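Local atomic coordinates of exoglucanase A (Cellulomonas fimi, PDB entry 7CBD), a protein that hydrolyses beta-1,4-glucosidic linkages of cellulose, releasing cellobiose from non-reducing chain ends with inversion of anomeric configuration. Residues F89-D95 against I142-P148; Y188-G194 against S225-S231; M292-R298 against D359-K365. All coordinates share one frame. Where two conformers were deposited one is given. Numbering follows the deposited sequence.

Contact 1: residues F89-D95 against I142-P148; sequences FNLVIYD and IAATIEP
Strands 89-93 and 142-146 lie side by side and parallel, both extended, with axes approaching to 4.6 Å at an angle of 26°. The register pairs Phe89 with Ile142 and continues in step to Ile93 with Ile146. Ile142 sets CG1 4.0 Å from Phe89 CD2, at the edge of that ring, and CG2 3.9 Å from Leu91 CB. Ala143 N then donates to Phe89 O (2.9 Å), and Ala143 O accepts from Leu91 N (3.0 Å). On the face that carries Asn90, Ala143 and Thr145, a water donates to Ala143 O (2.8 Å) and Asn90 OD1 (3.1 Å) and accepts from Thr145 OG1 (2.8 Å); Asn90 OD1 also bonds to Tyr10. Ala144 turns to the Phe89 face, its CB 4.3 Å from Ile93 CG1. Thr145 continues the ladder, N to Leu91 O (2.8 Å) and O from Ile93 N (2.9 Å). Ile146 brings CD1 to 4.0 Å from Ile93 CG1. Glu147 leaves the strand with positive phi (55/73), its N bonded to Ile93 O (2.7 Å); with chi1 and chi2 both m, OE2 reaches Asp95 N (2.9 Å) and also Tyr120. Pro148 places CG 3.8 Å from Val92 CG1 and CD 3.7 Å from Tyr94 CD1. Tyr94 (chi1 t) bonds through its OH to Asp100. These are adjacent parallel strands of the distorted beta/alpha barrel of glycoside hydrolase family 6, their C-terminal ends opening toward Asp149, the predicted proton donor, about 5 Å from the Tyr94 side chain.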
loop_
_atom_site.group_PDB
_atom_site.type_symbol
_atom_site.label_atom_id
_atom_site.label_comp_id
_atom_site.label_asym_id
_atom_site.label_seq_id
_atom_site.Cartn_x
_atom_site.Cartn_y
_atom_site.Cartn_z
ATOM N N PHE A 89 1.975 15.505 1.457
ATOM C CA PHE A 89 0.661 14.965 1.761
ATOM C C PHE A 89 0.451 13.743 0.874
ATOM O O PHE A 89 0.430 13.867 -0.352
ATOM C CB PHE A 89 -0.386 16.046 1.480
ATOM C CG PHE A 89 -1.802 15.552 1.507
ATOM C CD1 PHE A 89 -2.317 14.958 2.643
ATOM C CD2 PHE A 89 -2.622 15.676 0.394
ATOM C CE1 PHE A 89 -3.622 14.497 2.672
ATOM C CE2 PHE A 89 -3.922 15.227 0.421
ATOM C CZ PHE A 89 -4.424 14.634 1.564
ATOM N N ASN A 90 0.338 12.564 1.488
ATOM C CA ASN A 90 0.103 11.332 0.739
ATOM C C ASN A 90 -1.384 11.163 0.460
ATOM O O ASN A 90 -2.194 11.131 1.390
ATOM C CB ASN A 90 0.614 10.128 1.522
ATOM C CG ASN A 90 2.119 10.102 1.620
ATOM O OD1 ASN A 90 2.800 9.787 0.648
ATOM N ND2 ASN A 90 2.645 10.435 2.793
ATOM N N LEU A 91 -1.731 11.020 -0.819
ATOM C CA LEU A 91 -3.108 10.954 -1.284
ATOM C C LEU A 91 -3.230 9.732 -2.183
ATOM O O LEU A 91 -2.385 9.531 -3.060
ATOM C CB LEU A 91 -3.361 12.197 -2.131
ATOM C CG LEU A 91 -4.710 12.926 -2.223
ATOM C CD1 LEU A 91 -4.939 13.498 -3.626
ATOM C CD2 LEU A 91 -5.888 12.146 -1.749
ATOM N N VAL A 92 -4.261 8.914 -1.984
ATOM C CA VAL A 92 -4.460 7.728 -2.817
ATOM C C VAL A 92 -5.611 7.963 -3.786
ATOM O O VAL A 92 -6.744 8.244 -3.369
ATOM C CB VAL A 92 -4.693 6.452 -2.000
ATOM C CG1 VAL A 92 -4.554 5.234 -2.917
ATOM C CG2 VAL A 92 -3.703 6.373 -0.853
ATOM N N ILE A 93 -5.302 7.825 -5.072
ATOM C CA ILE A 93 -6.262 7.896 -6.162
ATOM C C ILE A 93 -6.699 6.456 -6.430
ATOM O O ILE A 93 -5.876 5.612 -6.800
ATOM C CB ILE A 93 -5.588 8.510 -7.401
ATOM C CG1 ILE A 93 -4.944 9.860 -7.058
ATOM C CG2 ILE A 93 -6.562 8.632 -8.561
ATOM C CD1 ILE A 93 -5.913 10.899 -6.535
ATOM N N TYR A 94 -7.977 6.149 -6.193
ATOM C CA TYR A 94 -8.403 4.750 -6.131
ATOM C C TYR A 94 -9.886 4.623 -6.445
ATOM O O TYR A 94 -10.687 4.290 -5.562
ATOM C CB TYR A 94 -8.105 4.167 -4.742
ATOM C CG TYR A 94 -8.282 2.662 -4.578
ATOM C CD1 TYR A 94 -7.796 1.767 -5.521
ATOM C CD2 TYR A 94 -8.895 2.145 -3.442
ATOM C CE1 TYR A 94 -7.943 0.389 -5.356
ATOM C CE2 TYR A 94 -9.040 0.785 -3.264
ATOM C CZ TYR A 94 -8.561 -0.089 -4.219
ATOM O OH TYR A 94 -8.713 -1.445 -4.018
ATOM N N ASP A 95 -10.268 4.865 -7.707
ATOM C CA ASP A 95 -11.672 4.700 -8.062
ATOM C C ASP A 95 -11.880 4.350 -9.532
ATOM O O ASP A 95 -12.922 4.701 -10.098
ATOM C CB ASP A 95 -12.490 5.945 -7.685
ATOM C CG ASP A 95 -13.957 5.635 -7.441
ATOM O OD1 ASP A 95 -14.320 4.454 -7.221
ATOM O OD2 ASP A 95 -14.745 6.603 -7.449
ATOM N N ILE A 142 2.084 17.147 -2.852
ATOM C CA ILE A 142 1.151 16.028 -2.794
ATOM C C ILE A 142 1.797 14.851 -3.510
ATOM O O ILE A 142 2.158 14.958 -4.689
ATOM C CB ILE A 142 -0.215 16.384 -3.408
ATOM C CG1 ILE A 142 -0.833 17.596 -2.679
ATOM C CG2 ILE A 142 -1.129 15.164 -3.371
ATOM C CD1 ILE A 142 -0.633 18.921 -3.385
ATOM N N ALA A 143 1.977 13.745 -2.796
ATOM C CA ALA A 143 2.417 12.498 -3.407
ATOM C C ALA A 143 1.164 11.677 -3.654
ATOM O O ALA A 143 0.533 11.202 -2.708
ATOM C CB ALA A 143 3.394 11.749 -2.507
ATOM N N ALA A 144 0.782 11.556 -4.915
ATOM C CA ALA A 144 -0.433 10.854 -5.301
ATOM C C ALA A 144 -0.060 9.422 -5.664
ATOM O O ALA A 144 0.656 9.191 -6.650
ATOM C CB ALA A 144 -1.076 11.567 -6.487
ATOM N N THR A 145 -0.508 8.466 -4.846
ATOM C CA THR A 145 -0.390 7.060 -5.212
ATOM C C THR A 145 -1.495 6.746 -6.215
ATOM O O THR A 145 -2.681 6.894 -5.901
ATOM C CB THR A 145 -0.509 6.175 -3.970
ATOM O OG1 THR A 145 0.681 6.283 -3.182
ATOM C CG2 THR A 145 -0.696 4.709 -4.369
ATOM N N ILE A 146 -1.114 6.332 -7.423
ATOM C CA ILE A 146 -2.039 6.242 -8.552
ATOM C C ILE A 146 -2.545 4.806 -8.681
ATOM O O ILE A 146 -1.843 3.922 -9.187
ATOM C CB ILE A 146 -1.404 6.720 -9.862
ATOM C CG1 ILE A 146 -0.778 8.111 -9.725
ATOM C CG2 ILE A 146 -2.446 6.708 -10.979
ATOM C CD1 ILE A 146 -1.747 9.196 -9.339
ATOM N N GLU A 147 -3.783 4.591 -8.245
ATOM C CA GLU A 147 -4.627 3.431 -8.531
ATOM C C GLU A 147 -3.989 2.093 -8.175
ATOM O O GLU A 147 -3.609 1.309 -9.056
ATOM C CB GLU A 147 -5.157 3.482 -9.966
ATOM C CG GLU A 147 -6.065 4.678 -10.230
ATOM C CD GLU A 147 -7.445 4.578 -9.582
ATOM O OE1 GLU A 147 -7.826 3.491 -9.087
ATOM O OE2 GLU A 147 -8.167 5.599 -9.569
ATOM N N PRO A 148 -3.901 1.783 -6.884
ATOM C CA PRO A 148 -3.491 0.434 -6.470
ATOM C C PRO A 148 -4.349 -0.643 -7.126
ATOM O O PRO A 148 -5.512 -0.420 -7.465
ATOM C CB PRO A 148 -3.703 0.459 -4.950
ATOM C CG PRO A 148 -3.600 1.922 -4.584
ATOM C CD PRO A 148 -4.202 2.659 -5.740
HETATM O O HOH W 1 1.031 8.638 -1.625
#

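Contact 2: residues Y188-G194 against S225-S231; sequences YNYIDIG and SIDGFVS
This is a beta-alpha-beta unit of the family 6 barrel, the catalytic domain of a longer protein: strands 188-192 and 228-231 are parallel neighbours, joined through helices 196-199 and 202-218. Their axes come within 4.1 Å and splay by 45°. Tyr190 pairs with Gly228, Ile191 with Phe229 and Asp192 with Val230. At the entry end, Asp227 OD2 accepts from Asn189 N (2.8 Å), while Asn189 O takes both Asp227 N (2.9 Å) and Gly228 N (3.2 Å); Asn189 ND2 reaches Ser225 O (3.0 Å). Asp227 OD1 goes to His5. The Tyr190 ring lies over Gly228 N, where any side chain at 228 would clash with it. The ladder continues from Ile191 N to Gly228 O, Val230 N to Ile191 O and Ile193 N to Val230 O, each 2.9 Å. On the helix-facing side, Phe229 CD1 lies 3.8 Å from Ile191 CB and 3.4 Å from Ile193 CG2. At the end of its strand Asp192 (chi1 t) makes an Asx turn, OD2 accepting from Gly194 N at 2.9 Å.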
loop_
_atom_site.group_PDB
_atom_site.type_symbol
_atom_site.label_atom_id
_atom_site.label_comp_id
_atom_site.label_asym_id
_atom_site.label_seq_id
_atom_site.Cartn_x
_atom_site.Cartn_y
_atom_site.Cartn_z
ATOM N N TYR A 188 3.118 14.924 -7.277
ATOM C CA TYR A 188 4.126 13.934 -7.640
ATOM C C TYR A 188 3.409 12.600 -7.754
ATOM O O TYR A 188 2.804 12.136 -6.785
ATOM C CB TYR A 188 5.211 13.879 -6.551
ATOM C CG TYR A 188 5.966 15.195 -6.475
ATOM C CD1 TYR A 188 7.190 15.342 -7.115
ATOM C CD2 TYR A 188 5.429 16.307 -5.820
ATOM C CE1 TYR A 188 7.870 16.554 -7.099
ATOM C CE2 TYR A 188 6.101 17.531 -5.794
ATOM C CZ TYR A 188 7.323 17.646 -6.442
ATOM O OH TYR A 188 8.008 18.846 -6.446
ATOM N N ASN A 189 3.446 11.999 -8.941
ATOM C CA ASN A 189 2.646 10.818 -9.243
ATOM C C ASN A 189 3.482 9.564 -9.054
ATOM O O ASN A 189 4.495 9.376 -9.744
ATOM C CB ASN A 189 2.143 10.876 -10.681
ATOM C CG ASN A 189 1.127 11.962 -10.889
ATOM O OD1 ASN A 189 0.370 12.301 -9.985
ATOM N ND2 ASN A 189 1.108 12.527 -12.085
ATOM N N TYR A 190 3.040 8.696 -8.144
ATOM C CA TYR A 190 3.682 7.412 -7.888
ATOM C C TYR A 190 2.733 6.313 -8.347
ATOM O O TYR A 190 1.686 6.089 -7.729
ATOM C CB TYR A 190 4.034 7.269 -6.410
ATOM C CG TYR A 190 5.234 8.106 -6.015
ATOM C CD1 TYR A 190 6.515 7.568 -6.044
ATOM C CD2 TYR A 190 5.091 9.440 -5.625
ATOM C CE1 TYR A 190 7.631 8.332 -5.693
ATOM C CE2 TYR A 190 6.199 10.215 -5.276
ATOM C CZ TYR A 190 7.462 9.647 -5.309
ATOM O OH TYR A 190 8.560 10.401 -4.958
ATOM N N ILE A 191 3.093 5.649 -9.440
ATOM C CA ILE A 191 2.270 4.584 -10.002
ATOM C C ILE A 191 2.418 3.330 -9.143
ATOM O O ILE A 191 3.528 2.935 -8.775
ATOM C CB ILE A 191 2.670 4.328 -11.465
ATOM C CG1 ILE A 191 2.098 5.424 -12.378
ATOM C CG2 ILE A 191 2.251 2.928 -11.922
ATOM C CD1 ILE A 191 0.634 5.225 -12.745
ATOM N N ASP A 192 1.297 2.688 -8.829
ATOM C CA ASP A 192 1.345 1.464 -8.046
ATOM C C ASP A 192 1.950 0.327 -8.867
ATOM O O ASP A 192 1.617 0.145 -10.042
ATOM C CB ASP A 192 -0.065 1.073 -7.625
ATOM C CG ASP A 192 -0.072 -0.150 -6.764
ATOM O OD1 ASP A 192 0.073 0.027 -5.544
ATOM O OD2 ASP A 192 -0.182 -1.277 -7.308
ATOM N N ILE A 193 2.824 -0.458 -8.232
ATOM C CA ILE A 193 3.462 -1.581 -8.919
ATOM C C ILE A 193 3.237 -2.909 -8.197
ATOM O O ILE A 193 4.072 -3.818 -8.268
ATOM C CB ILE A 193 4.954 -1.322 -9.224
ATOM C CG1 ILE A 193 5.760 -1.102 -7.940
ATOM C CG2 ILE A 193 5.094 -0.170 -10.194
ATOM C CD1 ILE A 193 7.242 -1.327 -8.131
ATOM N N GLY A 194 2.097 -3.057 -7.528
ATOM C CA GLY A 194 1.850 -4.339 -6.885
ATOM C C GLY A 194 2.924 -4.641 -5.860
ATOM O O GLY A 194 3.393 -3.752 -5.143
ATOM N N SER A 225 5.286 12.322 -16.804
ATOM C CA SER A 225 4.022 12.229 -16.076
ATOM C C SER A 225 4.127 11.395 -14.813
ATOM O O SER A 225 3.298 11.561 -13.910
ATOM C CB SER A 225 2.950 11.609 -16.966
ATOM O OG SER A 225 2.710 12.418 -18.099
ATOM N N ILE A 226 5.094 10.488 -14.747
ATOM C CA ILE A 226 5.228 9.547 -13.644
ATOM C C ILE A 226 6.528 9.846 -12.915
ATOM O O ILE A 226 7.617 9.675 -13.472
ATOM C CB ILE A 226 5.197 8.096 -14.150
ATOM C CG1 ILE A 226 3.854 7.794 -14.824
ATOM C CG2 ILE A 226 5.457 7.127 -13.015
ATOM C CD1 ILE A 226 3.835 6.497 -15.610
ATOM N N ASP A 227 6.414 10.269 -11.658
ATOM C CA ASP A 227 7.601 10.606 -10.880
ATOM C C ASP A 227 8.276 9.384 -10.277
ATOM O O ASP A 227 9.498 9.387 -10.077
ATOM C CB ASP A 227 7.213 11.592 -9.787
ATOM C CG ASP A 227 6.785 12.916 -10.360
ATOM O OD1 ASP A 227 7.661 13.696 -10.790
ATOM O OD2 ASP A 227 5.569 13.167 -10.405
ATOM N N GLY A 228 7.513 8.335 -9.998
ATOM C CA GLY A 228 8.073 7.168 -9.356
ATOM C C GLY A 228 7.027 6.085 -9.246
ATOM O O GLY A 228 5.952 6.165 -9.847
ATOM N N PHE A 229 7.355 5.071 -8.451
ATOM C CA PHE A 229 6.544 3.866 -8.332
ATOM C C PHE A 229 6.479 3.452 -6.869
ATOM O O PHE A 229 7.422 3.675 -6.112
ATOM C CB PHE A 229 7.150 2.754 -9.196
ATOM C CG PHE A 229 7.192 3.113 -10.650
ATOM C CD1 PHE A 229 6.141 2.780 -11.488
ATOM C CD2 PHE A 229 8.258 3.839 -11.175
ATOM C CE1 PHE A 229 6.155 3.147 -12.824
ATOM C CE2 PHE A 229 8.275 4.212 -12.504
ATOM C CZ PHE A 229 7.228 3.861 -13.327
ATOM N N VAL A 230 5.361 2.847 -6.468
ATOM C CA VAL A 230 5.170 2.439 -5.076
ATOM C C VAL A 230 4.734 0.977 -5.018
ATOM O O VAL A 230 3.817 0.563 -5.741
ATOM C CB VAL A 230 4.190 3.368 -4.320
ATOM C CG1 VAL A 230 2.861 3.519 -5.048
ATOM C CG2 VAL A 230 3.993 2.905 -2.883
ATOM N N SER A 231 5.412 0.197 -4.176
ATOM C CA SER A 231 5.101 -1.216 -4.010
ATOM C C SER A 231 4.513 -1.497 -2.632
ATOM O O SER A 231 4.641 -0.700 -1.694
ATOM C CB SER A 231 6.333 -2.102 -4.250
ATOM O OG SER A 231 7.114 -2.245 -3.073
#

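Contact 3: residues M292-R298 against D359-K365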
loop_
_atom_site.group_PDB
_atom_site.type_symbol
_atom_site.label_atom_id
_atom_site.label_comp_id
_atom_site.label_asym_id
_atom_site.label_seq_id
_atom_site.Cartn_x
_atom_site.Cartn_y
_atom_site.Cartn_z
ATOM N N MET A 292 11.479 5.029 -5.971
ATOM C CA MET A 292 10.593 3.969 -5.520
ATOM C C MET A 292 10.154 4.238 -4.089
ATOM O O MET A 292 10.906 4.795 -3.286
ATOM C CB MET A 292 11.295 2.597 -5.574
ATOM C CG MET A 292 12.048 2.340 -6.883
ATOM S SD MET A 292 11.045 2.337 -8.384
ATOM C CE MET A 292 10.329 0.712 -8.230
ATOM N N LEU A 293 8.928 3.826 -3.780
ATOM C CA LEU A 293 8.403 3.832 -2.424
ATOM C C LEU A 293 7.981 2.416 -2.058
ATOM O O LEU A 293 7.558 1.651 -2.926
ATOM C CB LEU A 293 7.155 4.714 -2.303
ATOM C CG LEU A 293 7.270 6.177 -2.712
ATOM C CD1 LEU A 293 5.899 6.822 -2.677
ATOM C CD2 LEU A 293 8.229 6.922 -1.788
ATOM N N VAL A 294 8.089 2.066 -0.774
ATOM C CA VAL A 294 7.469 0.857 -0.241
ATOM C C VAL A 294 6.493 1.267 0.851
ATOM O O VAL A 294 6.854 2.043 1.743
ATOM C CB VAL A 294 8.496 -0.154 0.308
ATOM C CG1 VAL A 294 7.774 -1.392 0.835
ATOM C CG2 VAL A 294 9.485 -0.557 -0.755
ATOM N N ASP A 295 5.263 0.751 0.773
ATOM C CA ASP A 295 4.289 0.866 1.851
ATOM C C ASP A 295 4.687 -0.122 2.938
ATOM O O ASP A 295 4.523 -1.336 2.770
ATOM C CB ASP A 295 2.898 0.530 1.319
ATOM C CG ASP A 295 1.804 0.706 2.362
ATOM O OD1 ASP A 295 2.120 1.047 3.521
ATOM O OD2 ASP A 295 0.618 0.520 2.021
ATOM N N THR A 296 5.223 0.397 4.046
ATOM C CA THR A 296 5.700 -0.413 5.164
ATOM C C THR A 296 4.685 -0.488 6.305
ATOM O O THR A 296 5.031 -0.895 7.422
ATOM C CB THR A 296 7.040 0.130 5.668
ATOM O OG1 THR A 296 6.894 1.517 5.993
ATOM C CG2 THR A 296 8.116 -0.018 4.605
ATOM N N SER A 297 3.425 -0.145 6.027
ATOM C CA SER A 297 2.416 -0.058 7.076
ATOM C C SER A 297 2.204 -1.379 7.803
ATOM O O SER A 297 1.951 -1.385 9.015
ATOM C CB SER A 297 1.099 0.432 6.484
ATOM O OG SER A 297 0.704 -0.335 5.355
ATOM N N ARG A 298 2.247 -2.505 7.078
ATOM C CA ARG A 298 1.814 -3.768 7.666
ATOM C C ARG A 298 2.695 -4.940 7.249
ATOM O O ARG A 298 2.233 -6.088 7.241
ATOM C CB ARG A 298 0.335 -4.054 7.357
ATOM C CG ARG A 298 -0.606 -2.956 7.842
ATOM C CD ARG A 298 -2.068 -3.292 7.617
ATOM N NE ARG A 298 -2.334 -3.490 6.193
ATOM C CZ ARG A 298 -3.523 -3.805 5.685
ATOM N NH1 ARG A 298 -4.573 -3.975 6.488
ATOM N NH2 ARG A 298 -3.660 -3.972 4.371
ATOM N N ASP A 359 12.849 6.612 -2.516
ATOM C CA ASP A 359 12.590 7.985 -2.095
ATOM C C ASP A 359 12.209 8.057 -0.622
ATOM O O ASP A 359 12.532 9.044 0.053
ATOM C CB ASP A 359 11.444 8.585 -2.916
ATOM C CG ASP A 359 11.858 9.002 -4.318
ATOM O OD1 ASP A 359 13.065 9.007 -4.650
ATOM O OD2 ASP A 359 10.951 9.329 -5.107
ATOM N N ALA A 360 11.503 7.044 -0.119
ATOM C CA ALA A 360 10.955 7.033 1.234
ATOM C C ALA A 360 10.309 5.684 1.507
ATOM O O ALA A 360 9.929 4.955 0.583
ATOM C CB ALA A 360 9.899 8.125 1.418
ATOM N N PHE A 361 10.196 5.362 2.796
ATOM C CA PHE A 361 9.181 4.430 3.277
ATOM C C PHE A 361 7.973 5.255 3.695
ATOM O O PHE A 361 8.115 6.333 4.290
ATOM C CB PHE A 361 9.684 3.613 4.473
ATOM C CG PHE A 361 10.831 2.703 4.148
ATOM C CD1 PHE A 361 10.883 2.040 2.931
ATOM C CD2 PHE A 361 11.855 2.498 5.064
ATOM C CE1 PHE A 361 11.936 1.201 2.627
ATOM C CE2 PHE A 361 12.915 1.652 4.765
ATOM C CZ PHE A 361 12.959 1.011 3.541
ATOM N N VAL A 362 6.782 4.746 3.371
ATOM C CA VAL A 362 5.523 5.439 3.606
ATOM C C VAL A 362 4.534 4.434 4.173
ATOM O O VAL A 362 4.668 3.224 3.982
ATOM C CB VAL A 362 4.964 6.064 2.307
ATOM C CG1 VAL A 362 5.757 7.293 1.916
ATOM C CG2 VAL A 362 5.009 5.036 1.181
ATOM N N TRP A 363 3.525 4.948 4.877
ATOM C CA TRP A 363 2.360 4.154 5.279
ATOM C C TRP A 363 1.213 4.599 4.384
ATOM O O TRP A 363 0.545 5.603 4.663
ATOM C CB TRP A 363 2.022 4.341 6.751
ATOM C CG TRP A 363 2.954 3.634 7.672
ATOM C CD1 TRP A 363 4.071 2.913 7.337
ATOM C CD2 TRP A 363 2.847 3.574 9.096
ATOM N NE1 TRP A 363 4.659 2.402 8.478
ATOM C CE2 TRP A 363 3.931 2.806 9.569
ATOM C CE3 TRP A 363 1.939 4.104 10.017
ATOM C CZ2 TRP A 363 4.130 2.553 10.928
ATOM C CZ3 TRP A 363 2.138 3.857 11.365
ATOM C CH2 TRP A 363 3.228 3.087 11.808
ATOM N N ILE A 364 1.002 3.869 3.290
ATOM C CA ILE A 364 -0.100 4.203 2.398
ATOM C C ILE A 364 -1.411 3.668 2.963
ATOM O O ILE A 364 -2.330 4.430 3.272
ATOM C CB ILE A 364 0.172 3.740 0.954
ATOM C CG1 ILE A 364 1.476 4.343 0.413
ATOM C CG2 ILE A 364 -0.987 4.132 0.063
ATOM C CD1 ILE A 364 1.537 5.871 0.429
ATOM N N LYS A 365 -1.504 2.358 3.154
ATOM C CA LYS A 365 -2.627 1.815 3.914
ATOM C C LYS A 365 -2.494 2.254 5.371
ATOM O O LYS A 365 -1.409 2.136 5.946
ATOM C CB LYS A 365 -2.595 0.294 3.847
ATOM C CG LYS A 365 -3.712 -0.379 4.619
ATOM C CD LYS A 365 -5.053 -0.207 3.921
ATOM C CE LYS A 365 -6.153 -0.948 4.675
ATOM N NZ LYS A 365 -7.445 -0.977 3.932
#
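Met292 begins the pairing of these parallel strands: its O accepts from Asp359 N at 2.8 Å, where the chain turns a corner at Asp359. Leu293 follows with CD2 3.8 Å from Ala360 CB and CB 4.1 Å from Val362 CG2. The ladder is loose here, since Val294 N and Ala360 O are 3.7 Å apart, too far to bond, and neither has a hydrogen-bond partner in the model. It tightens one step on, with Val294 O receiving Val362 N (3.2 Å). The Asp295 carboxylate then ties its own loop to the backbone at Ile364 and Lys365. Its OD1 takes Ser297 N (3.1 Å), making an Asx turn, as well as Ser297 OG (2.7 Å) and, weakly, Ile364 N (3.0 Å); its OD2 accepts Lys365 N (3.0 Å) and also Ala234 N. Thr296 N donates to Val362 O at 2.9 Å, and Thr296 OG1 bonds beyond the pair to Arg344 O. Ser297 lays its CA over the five-membered ring of Trp363, a CH-pi contact 3.6 Å from the centroid. Finally, Lys365 CG sits over one face of the Arg298 guanidinium, 3.6 Å from Arg298 CZ; NH2 forms a salt bridge to Asp371, and Lys365 NZ bonds to Ser370 O. Following two parallel barrel strands, these loops place Arg298 and Lys365 at the predicted nucleophile Asp371, consistent with the active-site end of the family 6 barrel.

From the N terminus, contact 1 closes first, after a connection carrying helix 114-132; contact 2 closes next around helices 196-199 and 202-218; contact 3 closes last, over a longer, mostly irregular connection. The three loops follow one another in series, neither nesting nor crossing. Sideways they join into one sheet: strand 141-146 of contact 1 hydrogen-bonds to strand 187-192 of contact 2, and strand 228-231 of contact 2 adjoins strand 291-295 of contact 3. The curl brings contact 3 back to contact 1, where Ile364 packs on Val92 and Thr145 inside the barrel. Tyr190 OH, meeting Asp359 OD2, adds another tie between contacts 2 and 3.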